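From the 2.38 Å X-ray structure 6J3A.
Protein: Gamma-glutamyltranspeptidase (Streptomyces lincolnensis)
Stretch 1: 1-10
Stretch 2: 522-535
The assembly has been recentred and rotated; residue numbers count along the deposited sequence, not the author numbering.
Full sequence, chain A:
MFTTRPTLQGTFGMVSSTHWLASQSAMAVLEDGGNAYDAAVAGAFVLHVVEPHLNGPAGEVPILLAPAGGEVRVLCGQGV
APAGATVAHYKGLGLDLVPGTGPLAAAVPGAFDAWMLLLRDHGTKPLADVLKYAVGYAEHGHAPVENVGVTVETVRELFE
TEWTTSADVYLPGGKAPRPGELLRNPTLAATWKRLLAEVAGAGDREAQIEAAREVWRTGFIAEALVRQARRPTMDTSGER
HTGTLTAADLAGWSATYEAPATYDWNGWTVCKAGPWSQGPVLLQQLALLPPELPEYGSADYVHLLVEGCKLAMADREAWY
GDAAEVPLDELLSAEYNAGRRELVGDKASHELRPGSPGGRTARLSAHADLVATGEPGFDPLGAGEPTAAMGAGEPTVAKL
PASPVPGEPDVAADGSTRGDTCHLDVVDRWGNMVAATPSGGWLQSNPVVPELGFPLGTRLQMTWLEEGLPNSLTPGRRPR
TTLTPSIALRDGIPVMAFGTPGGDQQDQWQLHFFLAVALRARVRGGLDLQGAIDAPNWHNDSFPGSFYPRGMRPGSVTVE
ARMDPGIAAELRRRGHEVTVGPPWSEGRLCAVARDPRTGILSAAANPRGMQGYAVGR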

# COMPACT_ATOMS: atom_id res chain seq x y z
N MET A 1 14.61 -5.06 9.26
CA MET A 1 14.43 -3.67 9.79
C MET A 1 13.11 -3.05 9.27
O MET A 1 12.79 -3.19 8.09
CB MET A 1 15.62 -2.79 9.39
N PHE A 2 12.36 -2.39 10.17
CA PHE A 2 11.01 -1.88 9.86
C PHE A 2 10.96 -0.86 8.71
O PHE A 2 11.71 0.12 8.69
CB PHE A 2 10.33 -1.25 11.09
CG PHE A 2 8.93 -0.72 10.82
CD1 PHE A 2 7.85 -1.60 10.67
CD2 PHE A 2 8.69 0.64 10.72
CE1 PHE A 2 6.56 -1.12 10.43
CE2 PHE A 2 7.41 1.12 10.49
CZ PHE A 2 6.34 0.24 10.35
N THR A 3 10.05 -1.12 7.76
CA THR A 3 9.72 -0.20 6.69
C THR A 3 8.22 0.07 6.71
O THR A 3 7.42 -0.80 7.07
CB THR A 3 10.10 -0.74 5.30
OG1 THR A 3 9.47 -2.01 5.09
CG2 THR A 3 11.60 -0.90 5.17
N THR A 4 7.87 1.27 6.29
CA THR A 4 6.51 1.79 6.38
C THR A 4 5.52 1.01 5.50
O THR A 4 4.32 1.01 5.76
CB THR A 4 6.47 3.27 5.96
OG1 THR A 4 6.91 3.40 4.60
CG2 THR A 4 7.34 4.12 6.89
N ARG A 5 6.05 0.37 4.47
CA ARG A 5 5.33 -0.58 3.63
C ARG A 5 6.26 -1.73 3.33
O ARG A 5 7.45 -1.69 3.66
CB ARG A 5 4.89 0.07 2.32
CG ARG A 5 3.84 1.14 2.47
CD ARG A 5 4.38 2.44 1.93
NE ARG A 5 3.62 3.60 2.39
CZ ARG A 5 3.01 4.48 1.61
NH1 ARG A 5 2.38 5.49 2.15
NH2 ARG A 5 3.02 4.37 0.28
N PRO A 6 5.73 -2.79 2.74
CA PRO A 6 6.69 -3.78 2.26
C PRO A 6 7.21 -3.34 0.92
O PRO A 6 6.57 -2.52 0.24
CB PRO A 6 5.87 -5.06 2.13
CG PRO A 6 4.44 -4.63 2.11
CD PRO A 6 4.33 -3.25 2.67
N THR A 7 8.38 -3.83 0.55
CA THR A 7 8.76 -3.84 -0.85
C THR A 7 7.94 -5.00 -1.42
O THR A 7 8.28 -6.16 -1.22
CB THR A 7 10.26 -4.07 -1.06
OG1 THR A 7 11.00 -3.08 -0.35
CG2 THR A 7 10.59 -3.96 -2.53
N LEU A 8 6.84 -4.67 -2.09
CA LEU A 8 5.95 -5.69 -2.66
C LEU A 8 6.72 -6.59 -3.62
O LEU A 8 7.61 -6.12 -4.30
CB LEU A 8 4.77 -5.06 -3.41
CG LEU A 8 3.90 -4.00 -2.73
CD1 LEU A 8 2.70 -3.69 -3.62
CD2 LEU A 8 3.45 -4.44 -1.35
N GLN A 9 6.37 -7.87 -3.63
CA GLN A 9 6.98 -8.87 -4.51
C GLN A 9 5.89 -9.69 -5.18
O GLN A 9 4.92 -10.07 -4.53
CB GLN A 9 7.86 -9.79 -3.70
CG GLN A 9 9.20 -9.18 -3.34
CD GLN A 9 10.02 -10.07 -2.45
OE1 GLN A 9 9.52 -10.59 -1.44
NE2 GLN A 9 11.28 -10.25 -2.79
N GLY A 10 6.07 -9.99 -6.46
CA GLY A 10 5.01 -10.66 -7.23
C GLY A 10 5.45 -11.14 -8.59
O GLY A 10 6.64 -11.10 -8.90
N ARG A 522 20.09 -6.44 0.56
CA ARG A 522 18.79 -6.88 0.05
C ARG A 522 17.88 -7.29 1.21
O ARG A 522 18.34 -7.67 2.29
CB ARG A 522 18.83 -8.10 -0.89
CG ARG A 522 20.07 -8.41 -1.71
CD ARG A 522 20.07 -7.78 -3.08
NE ARG A 522 20.91 -6.57 -3.12
CZ ARG A 522 21.50 -6.07 -4.20
NH1 ARG A 522 21.35 -6.64 -5.40
NH2 ARG A 522 22.23 -4.95 -4.10
N VAL A 523 16.58 -7.26 0.93
CA VAL A 523 15.54 -7.61 1.88
C VAL A 523 14.66 -8.60 1.14
O VAL A 523 14.26 -8.35 -0.00
CB VAL A 523 14.76 -6.35 2.30
CG1 VAL A 523 13.51 -6.71 3.11
CG2 VAL A 523 15.68 -5.42 3.10
N ARG A 524 14.39 -9.74 1.79
CA ARG A 524 13.64 -10.85 1.17
C ARG A 524 14.23 -11.26 -0.17
O ARG A 524 13.51 -11.41 -1.16
CB ARG A 524 12.16 -10.50 1.02
CG ARG A 524 11.45 -10.40 2.35
CD ARG A 524 10.00 -9.99 2.22
NE ARG A 524 9.40 -9.83 3.54
CZ ARG A 524 8.24 -9.22 3.79
NH1 ARG A 524 7.52 -8.68 2.80
NH2 ARG A 524 7.81 -9.14 5.05
N GLY A 525 15.55 -11.43 -0.19
CA GLY A 525 16.28 -11.77 -1.43
C GLY A 525 16.04 -10.86 -2.63
O GLY A 525 16.21 -11.29 -3.76
N GLY A 526 15.66 -9.60 -2.39
CA GLY A 526 15.39 -8.61 -3.44
C GLY A 526 15.91 -7.24 -3.04
O GLY A 526 16.19 -6.98 -1.86
N LEU A 527 16.02 -6.34 -4.01
CA LEU A 527 16.49 -4.98 -3.76
C LEU A 527 15.67 -4.31 -2.67
O LEU A 527 14.45 -4.41 -2.68
CB LEU A 527 16.42 -4.12 -5.03
CG LEU A 527 17.31 -4.57 -6.18
CD1 LEU A 527 16.96 -3.85 -7.47
CD2 LEU A 527 18.77 -4.36 -5.83
N ASP A 528 16.35 -3.62 -1.75
CA ASP A 528 15.70 -2.96 -0.62
C ASP A 528 15.10 -1.61 -1.07
O ASP A 528 15.52 -0.53 -0.62
CB ASP A 528 16.72 -2.79 0.51
CG ASP A 528 16.10 -2.24 1.79
OD1 ASP A 528 14.86 -2.33 1.96
OD2 ASP A 528 16.86 -1.72 2.64
N LEU A 529 14.10 -1.69 -1.95
CA LEU A 529 13.47 -0.51 -2.53
C LEU A 529 12.86 0.38 -1.45
O LEU A 529 13.22 1.55 -1.35
CB LEU A 529 12.37 -0.91 -3.53
CG LEU A 529 12.75 -1.76 -4.76
CD1 LEU A 529 11.54 -1.99 -5.66
CD2 LEU A 529 13.89 -1.12 -5.57
N GLN A 530 11.96 -0.18 -0.65
CA GLN A 530 11.24 0.62 0.36
C GLN A 530 12.15 1.13 1.49
O GLN A 530 11.95 2.24 1.98
CB GLN A 530 10.04 -0.13 0.93
CG GLN A 530 9.13 0.70 1.83
CD GLN A 530 8.36 1.78 1.08
OE1 GLN A 530 7.68 1.50 0.09
NE2 GLN A 530 8.44 3.02 1.58
N GLY A 531 13.13 0.34 1.90
CA GLY A 531 14.09 0.77 2.90
C GLY A 531 14.91 1.95 2.40
O GLY A 531 15.29 2.84 3.18
N ALA A 532 15.19 1.95 1.09
CA ALA A 532 15.89 3.06 0.44
C ALA A 532 15.00 4.31 0.40
O ALA A 532 15.47 5.40 0.69
CB ALA A 532 16.34 2.67 -0.96
N ILE A 533 13.73 4.13 0.07
CA ILE A 533 12.76 5.23 0.07
C ILE A 533 12.53 5.81 1.47
O ILE A 533 12.56 7.02 1.64
CB ILE A 533 11.41 4.78 -0.51
CG1 ILE A 533 11.58 4.52 -2.02
CG2 ILE A 533 10.34 5.83 -0.25
CD1 ILE A 533 10.34 4.03 -2.74
N ASP A 534 12.23 4.93 2.43
CA ASP A 534 12.10 5.31 3.86
C ASP A 534 13.32 6.05 4.37
O ASP A 534 13.18 6.97 5.16
CB ASP A 534 11.89 4.09 4.76
CG ASP A 534 10.44 3.59 4.78
OD1 ASP A 534 9.63 3.92 3.89
OD2 ASP A 534 10.13 2.83 5.72
N ALA A 535 14.51 5.66 3.91
CA ALA A 535 15.76 6.25 4.40
C ALA A 535 15.67 7.78 4.46
O ALA A 535 15.12 8.42 3.55
CB ALA A 535 16.94 5.83 3.54
O HOH W 1 5.55 0.13 -0.79
O HOH W 2 7.95 -8.73 -0.12

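A loop segment can dock on a helix by spending its polar groups on the helix's side chains, on a free backbone amide at the start of the helix and on a nearby turn, and the N-terminal segment of this gamma-glutamyltranspeptidase is a clear example. Thr3 points toward the helix and packs its CG2 3.8 Å from Gly531 CA, while its OG1 donates a very short hydrogen bond, 2.5 Å, to Arg5 O within its own stretch. At Thr4 a single carboxylate reads both backbone and side chain: Thr4 N donates to Asp534 OD2 (2.8 Å) and Thr4 OG1 to Asp534 OD1 (2.9 Å). Gln530 NE2 steadies that acceptor, donating to Asp534 OD1 at 2.7 Å. The aliphatic part of Gln530 packs too, its CG 3.9 Å from Thr3 CB, and a water bridges Pro6 O and Gln530 OE1. Thr7 suits its place by being both polar and apolar. Its OG1 accepts from Gln530 N (3.1 Å), an amide in the first turn, where no preceding helical carbonyl serves it; its CG2 meets Leu529 CB at 3.7 Å. Beyond it, Gln9 reaches the type I' turn, where NE2 donates to Arg524 O (3.0 Å). A second water joins Thr7 O, Gln9 OE1 and Arg524 NH1. The contact buries 561 Å², both sides summed, with Thr7 and Gln530 contributing most.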